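Local coordinates for hypothetical protein, IPT/TIG domain protein (Bacteroides ovatus, PDB 4HW6) that is of unknown function but probably serves as an auxiliary nutrient-binding, perhaps carbohydrate-binding, protein that joins an IPT/TIG domain to a six-bladed beta-propeller, at residues A137-M145 against Y156-F164; K49-Y57 against K76-V87. All coordinates share one frame; numbering follows the deposited sequence.

Interaction 1 of 2, residues A137-M145 against Y156-F164; sequences AFDNIWRMM and YWVGQRDAF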
loop_
_atom_site.group_PDB
_atom_site.type_symbol
_atom_site.label_atom_id
_atom_site.label_comp_id
_atom_site.label_asym_id
_atom_site.label_seq_id
_atom_site.Cartn_x
_atom_site.Cartn_y
_atom_site.Cartn_z
ATOM N N ALA A 137 15.280 -12.249 5.954
ATOM C CA ALA A 137 14.442 -11.161 6.401
ATOM C C ALA A 137 15.209 -9.837 6.303
ATOM O O ALA A 137 16.377 -9.798 5.869
ATOM C CB ALA A 137 13.896 -11.417 7.826
ATOM N N PHE A 138 14.548 -8.757 6.688
ATOM C CA PHE A 138 14.989 -7.412 6.324
ATOM C C PHE A 138 15.410 -6.562 7.518
ATOM O O PHE A 138 14.644 -6.400 8.470
ATOM C CB PHE A 138 13.871 -6.745 5.530
ATOM C CG PHE A 138 13.382 -7.611 4.408
ATOM C CD1 PHE A 138 14.277 -8.049 3.441
ATOM C CD2 PHE A 138 12.075 -8.054 4.361
ATOM C CE1 PHE A 138 13.858 -8.879 2.420
ATOM C CE2 PHE A 138 11.651 -8.874 3.339
ATOM C CZ PHE A 138 12.551 -9.307 2.375
ATOM N N ASP A 139 16.605 -5.984 7.435
ATOM C CA ASP A 139 17.151 -5.170 8.535
ATOM C C ASP A 139 16.405 -3.873 8.764
ATOM O O ASP A 139 16.204 -3.483 9.903
ATOM C CB ASP A 139 18.637 -4.859 8.327
ATOM C CG ASP A 139 19.542 -6.036 8.626
ATOM O OD1 ASP A 139 19.178 -6.950 9.424
ATOM O OD2 ASP A 139 20.655 -6.030 8.064
ATOM N N ASN A 140 16.010 -3.180 7.699
ATOM C CA ASN A 140 15.436 -1.845 7.851
ATOM C C ASN A 140 14.646 -1.444 6.628
ATOM O O ASN A 140 15.225 -1.064 5.594
ATOM C CB ASN A 140 16.559 -0.837 8.106
ATOM C CG ASN A 140 16.054 0.536 8.513
ATOM O OD1 ASN A 140 14.855 0.765 8.610
ATOM N ND2 ASN A 140 16.986 1.447 8.780
ATOM N N ILE A 141 13.327 -1.499 6.743
ATOM C CA ILE A 141 12.459 -1.171 5.617
ATOM C C ILE A 141 12.000 0.297 5.792
ATOM O O ILE A 141 10.914 0.578 6.291
ATOM C CB ILE A 141 11.264 -2.149 5.522
ATOM C CG1 ILE A 141 11.705 -3.615 5.660
ATOM C CG2 ILE A 141 10.564 -1.967 4.175
ATOM C CD1 ILE A 141 10.550 -4.558 6.004
ATOM N N TRP A 142 12.847 1.229 5.382
ATOM C CA TRP A 142 12.768 2.593 5.870
ATOM C C TRP A 142 11.803 3.460 5.051
ATOM O O TRP A 142 10.944 4.137 5.611
ATOM C CB TRP A 142 14.186 3.199 5.922
ATOM C CG TRP A 142 14.213 4.627 6.356
ATOM C CD1 TRP A 142 14.577 5.691 5.593
ATOM C CD2 TRP A 142 13.852 5.145 7.632
ATOM N NE1 TRP A 142 14.452 6.851 6.314
ATOM C CE2 TRP A 142 14.002 6.549 7.569
ATOM C CE3 TRP A 142 13.425 4.566 8.827
ATOM C CZ2 TRP A 142 13.748 7.374 8.657
ATOM C CZ3 TRP A 142 13.168 5.393 9.911
ATOM C CH2 TRP A 142 13.312 6.781 9.810
ATOM N N ARG A 143 11.980 3.488 3.735
ATOM C CA ARG A 143 11.073 4.196 2.826
ATOM C C ARG A 143 10.936 3.390 1.540
ATOM O O ARG A 143 11.951 2.996 0.945
ATOM C CB ARG A 143 11.600 5.582 2.442
ATOM C CG ARG A 143 11.800 6.556 3.586
ATOM C CD ARG A 143 10.479 7.042 4.156
ATOM N NE ARG A 143 10.688 8.013 5.246
ATOM C CZ ARG A 143 10.642 7.758 6.555
ATOM N NH1 ARG A 143 10.432 6.542 7.025
ATOM N NH2 ARG A 143 10.810 8.755 7.421
HETATM N N MSE A 144 9.692 3.171 1.104
HETATM C CA MSE A 144 9.374 2.400 -0.102
HETATM C C MSE A 144 8.922 3.271 -1.254
HETATM O O MSE A 144 8.319 4.339 -1.053
HETATM C CB MSE A 144 8.171 1.471 0.149
HETATM C CG MSE A 144 8.401 0.362 1.028
HETATM SE SE MSE A 144 6.651 -0.502 1.338
HETATM C CE MSE A 144 7.442 -2.028 2.215
HETATM N N MSE A 145 9.170 2.782 -2.469
HETATM C CA MSE A 145 8.651 3.441 -3.670
HETATM C C MSE A 145 8.582 2.462 -4.847
HETATM O O MSE A 145 9.552 1.766 -5.159
HETATM C CB MSE A 145 9.590 4.600 -3.989
HETATM C CG MSE A 145 9.327 5.357 -5.217
HETATM SE SE MSE A 145 7.963 6.698 -5.012
HETATM C CE MSE A 145 7.921 6.983 -3.104
ATOM N N TYR A 156 10.970 -0.715 -4.536
ATOM C CA TYR A 156 12.283 -0.512 -3.946
ATOM C C TYR A 156 12.135 0.032 -2.545
ATOM O O TYR A 156 11.164 0.734 -2.232
ATOM C CB TYR A 156 13.092 0.497 -4.767
ATOM C CG TYR A 156 13.392 0.051 -6.167
ATOM C CD1 TYR A 156 14.536 -0.684 -6.455
ATOM C CD2 TYR A 156 12.539 0.366 -7.214
ATOM C CE1 TYR A 156 14.829 -1.096 -7.736
ATOM C CE2 TYR A 156 12.817 -0.058 -8.509
ATOM C CZ TYR A 156 13.970 -0.774 -8.761
ATOM O OH TYR A 156 14.268 -1.206 -10.027
ATOM N N TRP A 157 13.126 -0.225 -1.702
ATOM C CA TRP A 157 13.210 0.496 -0.449
ATOM C C TRP A 157 14.612 0.787 -0.023
ATOM O O TRP A 157 15.503 -0.008 -0.284
ATOM C CB TRP A 157 12.414 -0.148 0.693
ATOM C CG TRP A 157 12.919 -1.425 1.290
ATOM C CD1 TRP A 157 13.937 -1.580 2.185
ATOM C CD2 TRP A 157 12.352 -2.718 1.107
ATOM N NE1 TRP A 157 14.046 -2.900 2.561
ATOM C CE2 TRP A 157 13.089 -3.623 1.914
ATOM C CE3 TRP A 157 11.311 -3.205 0.338
ATOM C CZ2 TRP A 157 12.801 -4.967 1.970
ATOM C CZ3 TRP A 157 11.027 -4.582 0.400
ATOM C CH2 TRP A 157 11.780 -5.430 1.206
ATOM N N VAL A 158 14.788 1.973 0.556
ATOM C CA VAL A 158 16.037 2.329 1.225
ATOM C C VAL A 158 16.018 1.750 2.622
ATOM O O VAL A 158 14.941 1.560 3.219
ATOM C CB VAL A 158 16.259 3.843 1.316
ATOM C CG1 VAL A 158 16.566 4.429 -0.066
ATOM C CG2 VAL A 158 15.049 4.553 1.930
ATOM N N GLY A 159 17.212 1.537 3.158
ATOM C CA GLY A 159 17.406 0.950 4.467
ATOM C C GLY A 159 18.291 1.734 5.414
ATOM O O GLY A 159 18.825 1.155 6.343
ATOM N N GLN A 160 18.423 3.051 5.198
ATOM C CA GLN A 160 19.363 3.887 5.955
ATOM C C GLN A 160 20.775 3.307 5.848
ATOM O O GLN A 160 21.328 3.249 4.738
ATOM C CB GLN A 160 18.896 4.092 7.393
ATOM C CG GLN A 160 17.613 4.908 7.473
ATOM C CD GLN A 160 17.128 5.103 8.897
ATOM O OE1 GLN A 160 16.954 4.141 9.667
ATOM N NE2 GLN A 160 16.887 6.352 9.252
ATOM N N ARG A 161 21.351 2.822 6.953
ATOM C CA ARG A 161 22.669 2.220 6.902
ATOM C C ARG A 161 22.648 0.764 6.456
ATOM O O ARG A 161 23.690 0.190 6.206
ATOM C CB ARG A 161 23.347 2.266 8.263
ATOM C CG ARG A 161 23.469 3.657 8.830
ATOM C CD ARG A 161 24.173 3.595 10.168
ATOM N NE ARG A 161 24.085 4.882 10.836
ATOM C CZ ARG A 161 24.958 5.320 11.751
ATOM N NH1 ARG A 161 26.000 4.592 12.131
ATOM N NH2 ARG A 161 24.763 6.512 12.305
ATOM N N ASP A 162 21.454 0.168 6.430
ATOM C CA ASP A 162 21.287 -1.231 6.036
ATOM C C ASP A 162 21.000 -1.346 4.531
ATOM O O ASP A 162 21.144 -0.364 3.783
ATOM C CB ASP A 162 20.207 -1.890 6.907
ATOM C CG ASP A 162 20.489 -1.708 8.428
ATOM O OD1 ASP A 162 21.596 -2.013 8.860
ATOM O OD2 ASP A 162 19.590 -1.247 9.163
ATOM N N ALA A 163 20.676 -2.552 4.070
ATOM C CA ALA A 163 20.568 -2.790 2.636
ATOM C C ALA A 163 19.381 -2.083 2.004
ATOM O O ALA A 163 18.290 -1.995 2.580
ATOM C CB ALA A 163 20.485 -4.281 2.322
ATOM N N PHE A 164 19.643 -1.635 0.784
ATOM C CA PHE A 164 18.665 -1.155 -0.182
ATOM C C PHE A 164 18.120 -2.388 -0.914
ATOM O O PHE A 164 18.897 -3.207 -1.418
ATOM C CB PHE A 164 19.423 -0.267 -1.151
ATOM C CG PHE A 164 18.562 0.592 -2.024
ATOM C CD1 PHE A 164 17.720 0.041 -2.968
ATOM C CD2 PHE A 164 18.651 1.960 -1.930
ATOM C CE1 PHE A 164 16.959 0.858 -3.788
ATOM C CE2 PHE A 164 17.892 2.781 -2.747
ATOM C CZ PHE A 164 17.049 2.225 -3.673
HETATM O O HOH W 1 20.619 -5.185 5.420
HETATM O O HOH W 2 16.418 -3.688 4.439
#
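Trp157 is packed among three side chains of 137-145, and its indole can be followed outward. CB lies 3.2 Å from Arg143 O and beside the CG of selenomethionine Met144. With chi1 at 72°, CG stands between the backbone N and the carbonyl carbon, which lays the ring beneath Ile141; there CG2 sits 3.6 Å from the centroid of the five-membered ring, almost on its normal. NE1 donates to a water that also donates to Ala163 O, so the buried indole N-H is satisfied. At the far end, CZ2 points into the face of Phe138, 3.6 Å from its CG, an edge-to-face pair with planes 82° apart.

A second tryptophan, Trp142, is sandwiched between polar groups. The Gln160 amide stacks on one face, 10° from parallel, with NE2 3.3 Å from CE2, while the Arg143 guanidinium covers the opposite face. Gln160 OE1 takes an in-plane lone-pair bond of 2.8 Å from Asn140 ND2, which fixes the rotation of the amide. Gly159 suits its place because a beta carbon would collide with Ala163 O.

Trp142 N and Val158 O, then Val158 N and Arg143 O, are hydrogen-bonded, so two residues face one: a classic beta bulge at the end of the hairpin formed by strands 143-146 and 154-158, the inner pair of strands of a propeller blade, 143-146 being the one nearest the central axis.

Interaction 2 of 2, residues K49-Y57 against K76-V87; sequences KVKVTIGGY and KAYEGDVKVSVV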
loop_
_atom_site.group_PDB
_atom_site.type_symbol
_atom_site.label_atom_id
_atom_site.label_comp_id
_atom_site.label_asym_id
_atom_site.label_seq_id
_atom_site.Cartn_x
_atom_site.Cartn_y
_atom_site.Cartn_z
ATOM N N LYS A 49 -22.256 -33.251 -12.300
ATOM C CA LYS A 49 -22.520 -32.643 -13.607
ATOM C C LYS A 49 -22.902 -31.160 -13.552
ATOM O O LYS A 49 -23.026 -30.520 -14.591
ATOM C CB LYS A 49 -23.604 -33.446 -14.337
ATOM C CG LYS A 49 -23.202 -34.884 -14.645
ATOM C CD LYS A 49 -21.995 -34.924 -15.572
ATOM C CE LYS A 49 -21.634 -36.328 -16.009
ATOM N NZ LYS A 49 -20.346 -36.302 -16.758
ATOM N N VAL A 50 -23.077 -30.605 -12.358
ATOM C CA VAL A 50 -23.390 -29.186 -12.228
ATOM C C VAL A 50 -22.163 -28.408 -11.750
ATOM O O VAL A 50 -21.429 -28.862 -10.866
ATOM C CB VAL A 50 -24.591 -28.943 -11.286
ATOM C CG1 VAL A 50 -24.226 -29.258 -9.852
ATOM C CG2 VAL A 50 -25.092 -27.503 -11.414
ATOM N N LYS A 51 -21.946 -27.253 -12.369
ATOM C CA LYS A 51 -20.866 -26.348 -12.008
ATOM C C LYS A 51 -21.491 -25.024 -11.613
ATOM O O LYS A 51 -22.426 -24.544 -12.274
ATOM C CB LYS A 51 -19.927 -26.140 -13.202
ATOM C CG LYS A 51 -19.232 -27.403 -13.708
ATOM C CD LYS A 51 -17.862 -27.599 -13.073
ATOM C CE LYS A 51 -16.998 -28.574 -13.870
ATOM N NZ LYS A 51 -16.657 -28.061 -15.230
ATOM N N VAL A 52 -20.997 -24.438 -10.525
ATOM C CA VAL A 52 -21.445 -23.135 -10.079
ATOM C C VAL A 52 -20.217 -22.219 -9.933
ATOM O O VAL A 52 -19.200 -22.636 -9.399
ATOM C CB VAL A 52 -22.193 -23.224 -8.725
ATOM C CG1 VAL A 52 -22.630 -21.842 -8.252
ATOM C CG2 VAL A 52 -23.418 -24.125 -8.860
ATOM N N THR A 53 -20.316 -20.996 -10.440
ATOM C CA THR A 53 -19.337 -19.967 -10.145
ATOM C C THR A 53 -20.056 -18.753 -9.573
ATOM O O THR A 53 -21.189 -18.435 -9.968
ATOM C CB THR A 53 -18.515 -19.561 -11.392
ATOM O OG1 THR A 53 -19.382 -19.034 -12.408
ATOM C CG2 THR A 53 -17.752 -20.755 -11.936
ATOM N N ILE A 54 -19.388 -18.099 -8.630
ATOM C CA ILE A 54 -19.832 -16.836 -8.048
ATOM C C ILE A 54 -18.715 -15.828 -8.272
ATOM O O ILE A 54 -17.561 -16.038 -7.858
ATOM C CB ILE A 54 -20.187 -16.976 -6.557
ATOM C CG1 ILE A 54 -21.216 -18.099 -6.373
ATOM C CG2 ILE A 54 -20.697 -15.651 -6.001
ATOM C CD1 ILE A 54 -21.832 -18.159 -4.983
ATOM N N GLY A 55 -19.042 -14.762 -8.995
ATOM C CA GLY A 55 -18.052 -13.785 -9.405
ATOM C C GLY A 55 -16.930 -14.365 -10.260
ATOM O O GLY A 55 -15.844 -13.819 -10.287
ATOM N N GLY A 56 -17.205 -15.465 -10.971
ATOM C CA GLY A 56 -16.204 -16.123 -11.813
ATOM C C GLY A 56 -15.410 -17.243 -11.151
ATOM O O GLY A 56 -14.702 -17.984 -11.834
ATOM N N TYR A 57 -15.530 -17.383 -9.833
ATOM C CA TYR A 57 -14.777 -18.393 -9.091
ATOM C C TYR A 57 -15.612 -19.642 -8.776
ATOM O O TYR A 57 -16.757 -19.516 -8.328
ATOM C CB TYR A 57 -14.227 -17.772 -7.812
ATOM C CG TYR A 57 -13.114 -16.784 -8.138
ATOM C CD1 TYR A 57 -13.396 -15.438 -8.367
ATOM C CD2 TYR A 57 -11.801 -17.203 -8.242
ATOM C CE1 TYR A 57 -12.395 -14.541 -8.693
ATOM C CE2 TYR A 57 -10.792 -16.315 -8.574
ATOM C CZ TYR A 57 -11.095 -14.989 -8.797
ATOM O OH TYR A 57 -10.099 -14.104 -9.109
ATOM N N LYS A 76 -12.929 -14.245 -3.136
ATOM C CA LYS A 76 -12.749 -13.396 -4.314
ATOM C C LYS A 76 -13.993 -13.282 -5.213
ATOM O O LYS A 76 -13.864 -12.966 -6.386
ATOM C CB LYS A 76 -11.533 -13.839 -5.155
ATOM C CG LYS A 76 -10.232 -14.024 -4.371
ATOM C CD LYS A 76 -9.031 -14.163 -5.308
ATOM C CE LYS A 76 -8.217 -15.430 -5.050
ATOM N NZ LYS A 76 -8.781 -16.654 -5.707
ATOM N N ALA A 77 -15.184 -13.483 -4.647
ATOM C CA ALA A 77 -16.443 -13.428 -5.405
ATOM C C ALA A 77 -16.977 -12.004 -5.633
ATOM O O ALA A 77 -18.180 -11.814 -5.788
ATOM C CB ALA A 77 -17.496 -14.267 -4.698
ATOM N N TYR A 78 -16.081 -11.017 -5.690
ATOM C CA TYR A 78 -16.456 -9.597 -5.743
ATOM C C TYR A 78 -17.482 -9.253 -6.825
ATOM O O TYR A 78 -18.443 -8.536 -6.552
ATOM C CB TYR A 78 -15.222 -8.717 -5.932
ATOM C CG TYR A 78 -14.073 -9.075 -5.018
ATOM C CD1 TYR A 78 -14.120 -8.787 -3.658
ATOM C CD2 TYR A 78 -12.941 -9.709 -5.514
ATOM C CE1 TYR A 78 -13.070 -9.120 -2.819
ATOM C CE2 TYR A 78 -11.885 -10.044 -4.686
ATOM C CZ TYR A 78 -11.961 -9.755 -3.336
ATOM O OH TYR A 78 -10.920 -10.101 -2.520
ATOM N N GLU A 79 -17.294 -9.764 -8.040
ATOM C CA GLU A 79 -18.173 -9.391 -9.163
ATOM C C GLU A 79 -19.590 -9.910 -8.946
ATOM O O GLU A 79 -20.560 -9.336 -9.427
ATOM C CB GLU A 79 -17.602 -9.878 -10.491
ATOM C CG GLU A 79 -16.272 -9.217 -10.835
ATOM C CD GLU A 79 -15.677 -9.683 -12.153
ATOM O OE1 GLU A 79 -16.226 -10.616 -12.781
ATOM O OE2 GLU A 79 -14.647 -9.111 -12.564
ATOM N N GLY A 80 -19.703 -10.997 -8.197
ATOM C CA GLY A 80 -20.977 -11.424 -7.656
ATOM C C GLY A 80 -21.936 -12.160 -8.579
ATOM O O GLY A 80 -22.950 -12.633 -8.109
ATOM N N ASP A 81 -21.634 -12.287 -9.871
ATOM C CA ASP A 81 -22.552 -12.990 -10.784
ATOM C C ASP A 81 -22.652 -14.461 -10.378
ATOM O O ASP A 81 -21.642 -15.093 -10.101
ATOM C CB ASP A 81 -22.104 -12.907 -12.246
ATOM C CG ASP A 81 -21.912 -11.491 -12.717
ATOM O OD1 ASP A 81 -22.824 -10.952 -13.383
ATOM O OD2 ASP A 81 -20.847 -10.911 -12.407
ATOM N N VAL A 82 -23.872 -14.982 -10.343
ATOM C CA VAL A 82 -24.129 -16.360 -9.958
ATOM C C VAL A 82 -24.508 -17.100 -11.238
ATOM O O VAL A 82 -25.541 -16.806 -11.848
ATOM C CB VAL A 82 -25.247 -16.427 -8.906
ATOM C CG1 VAL A 82 -25.659 -17.869 -8.618
ATOM C CG2 VAL A 82 -24.821 -15.704 -7.630
ATOM N N LYS A 83 -23.640 -18.025 -11.653
ATOM C CA LYS A 83 -23.779 -18.772 -12.901
ATOM C C LYS A 83 -23.829 -20.264 -12.588
ATOM O O LYS A 83 -22.988 -20.784 -11.852
ATOM C CB LYS A 83 -22.597 -18.482 -13.838
ATOM C CG LYS A 83 -22.635 -19.170 -15.195
ATOM C CD LYS A 83 -21.504 -18.672 -16.080
ATOM C CE LYS A 83 -21.441 -19.424 -17.402
ATOM N NZ LYS A 83 -20.369 -18.918 -18.308
ATOM N N VAL A 84 -24.815 -20.941 -13.163
ATOM C CA VAL A 84 -24.983 -22.378 -13.000
ATOM C C VAL A 84 -24.906 -23.015 -14.377
ATOM O O VAL A 84 -25.604 -22.587 -15.307
ATOM C CB VAL A 84 -26.343 -22.715 -12.359
ATOM C CG1 VAL A 84 -26.548 -24.228 -12.277
ATOM C CG2 VAL A 84 -26.443 -22.073 -10.973
ATOM N N SER A 85 -24.068 -24.037 -14.490
ATOM C CA SER A 85 -23.866 -24.772 -15.733
ATOM C C SER A 85 -24.069 -26.260 -15.503
ATOM O O SER A 85 -23.751 -26.784 -14.425
ATOM C CB SER A 85 -22.439 -24.549 -16.236
ATOM O OG SER A 85 -22.200 -23.178 -16.530
ATOM N N VAL A 86 -24.561 -26.951 -16.527
ATOM C CA VAL A 86 -24.649 -28.411 -16.499
ATOM C C VAL A 86 -23.808 -28.949 -17.653
ATOM O O VAL A 86 -23.907 -28.453 -18.775
ATOM C CB VAL A 86 -26.113 -28.901 -16.584
ATOM C CG1 VAL A 86 -26.173 -30.386 -16.908
ATOM C CG2 VAL A 86 -26.837 -28.611 -15.274
ATOM N N VAL A 87 -22.964 -29.941 -17.365
ATOM C CA VAL A 87 -22.090 -30.549 -18.373
ATOM C C VAL A 87 -22.604 -31.940 -18.746
ATOM O O VAL A 87 -23.323 -32.566 -17.968
ATOM C CB VAL A 87 -20.621 -30.664 -17.886
ATOM C CG1 VAL A 87 -20.075 -29.307 -17.466
ATOM C CG2 VAL A 87 -20.497 -31.649 -16.735
HETATM O O HOH W 3 -21.171 -22.338 -14.122
HETATM O O HOH W 4 -19.887 -16.356 -11.864
HETATM O O HOH W 5 -15.205 -11.757 -8.494
#
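Val50 CG2 meets Val84 CG1 at 3.7 Å on the tightly packed face of two antiparallel strands, where Val52, Ile54, Val82 and Val86 also lie. Branched residues suit this face: Leu69 touches Val50, Val52 and Val84, and Ile54 CG2, anti to its own N, reaches Ala77 CB. Six backbone hydrogen bonds, from Val87 N to Lys49 O through Gly55 N to Asp81 O, join the strands. Gly55 fits so closely that a beta carbon would clash with Ala77 C, and its positive phi also favours glycine.

The other face is polar and wetter. Thr53 OG1 runs beside Lys83 CB and is hydrogen-bonded to a water, which donates to Asp81 O; another water links Ser85 OG with Lys51 O.

Tyr57 ends the type I' turn 54-57. Lys76 CB makes a CH-pi contact over one face of its ring, 3.9 Å from the centroid, and Lys76 NZ comes to 3.5 Å from Tyr57 CE2. Replacing Tyr57 with an alanine would probably leave Lys76 without its ring support and free to swing.

The chemistry implies a two-sided pair: aliphatic residues turn to the domain core, while on the polar face Thr53 and the lysines are at least partly exposed, although Ser85 is buried.

Overall arrangement
Interactions 1 and 2 belong to the two different parts of the chain. Segments 49-57 and 76-87 lie within the IPT/TIG domain, where their strands are neighbours in a mixed sheet; 137-145 and 156-164 contain the paired ends of the hairpin of strands 143-146 and 154-158 in the propeller. Their centres are 43 Å apart, on opposite sides of the chain's centre, and their nearest atoms remain about 20 Å apart, so neither contact touches the other. In sequence they follow in series, interaction 2 closing before interaction 1 opens. Both pair antiparallel strands, but aliphatic side chains dominate one and aromatic rings the other. No functional site is established that would relate them, and a carbohydrate-binding role remains an inference.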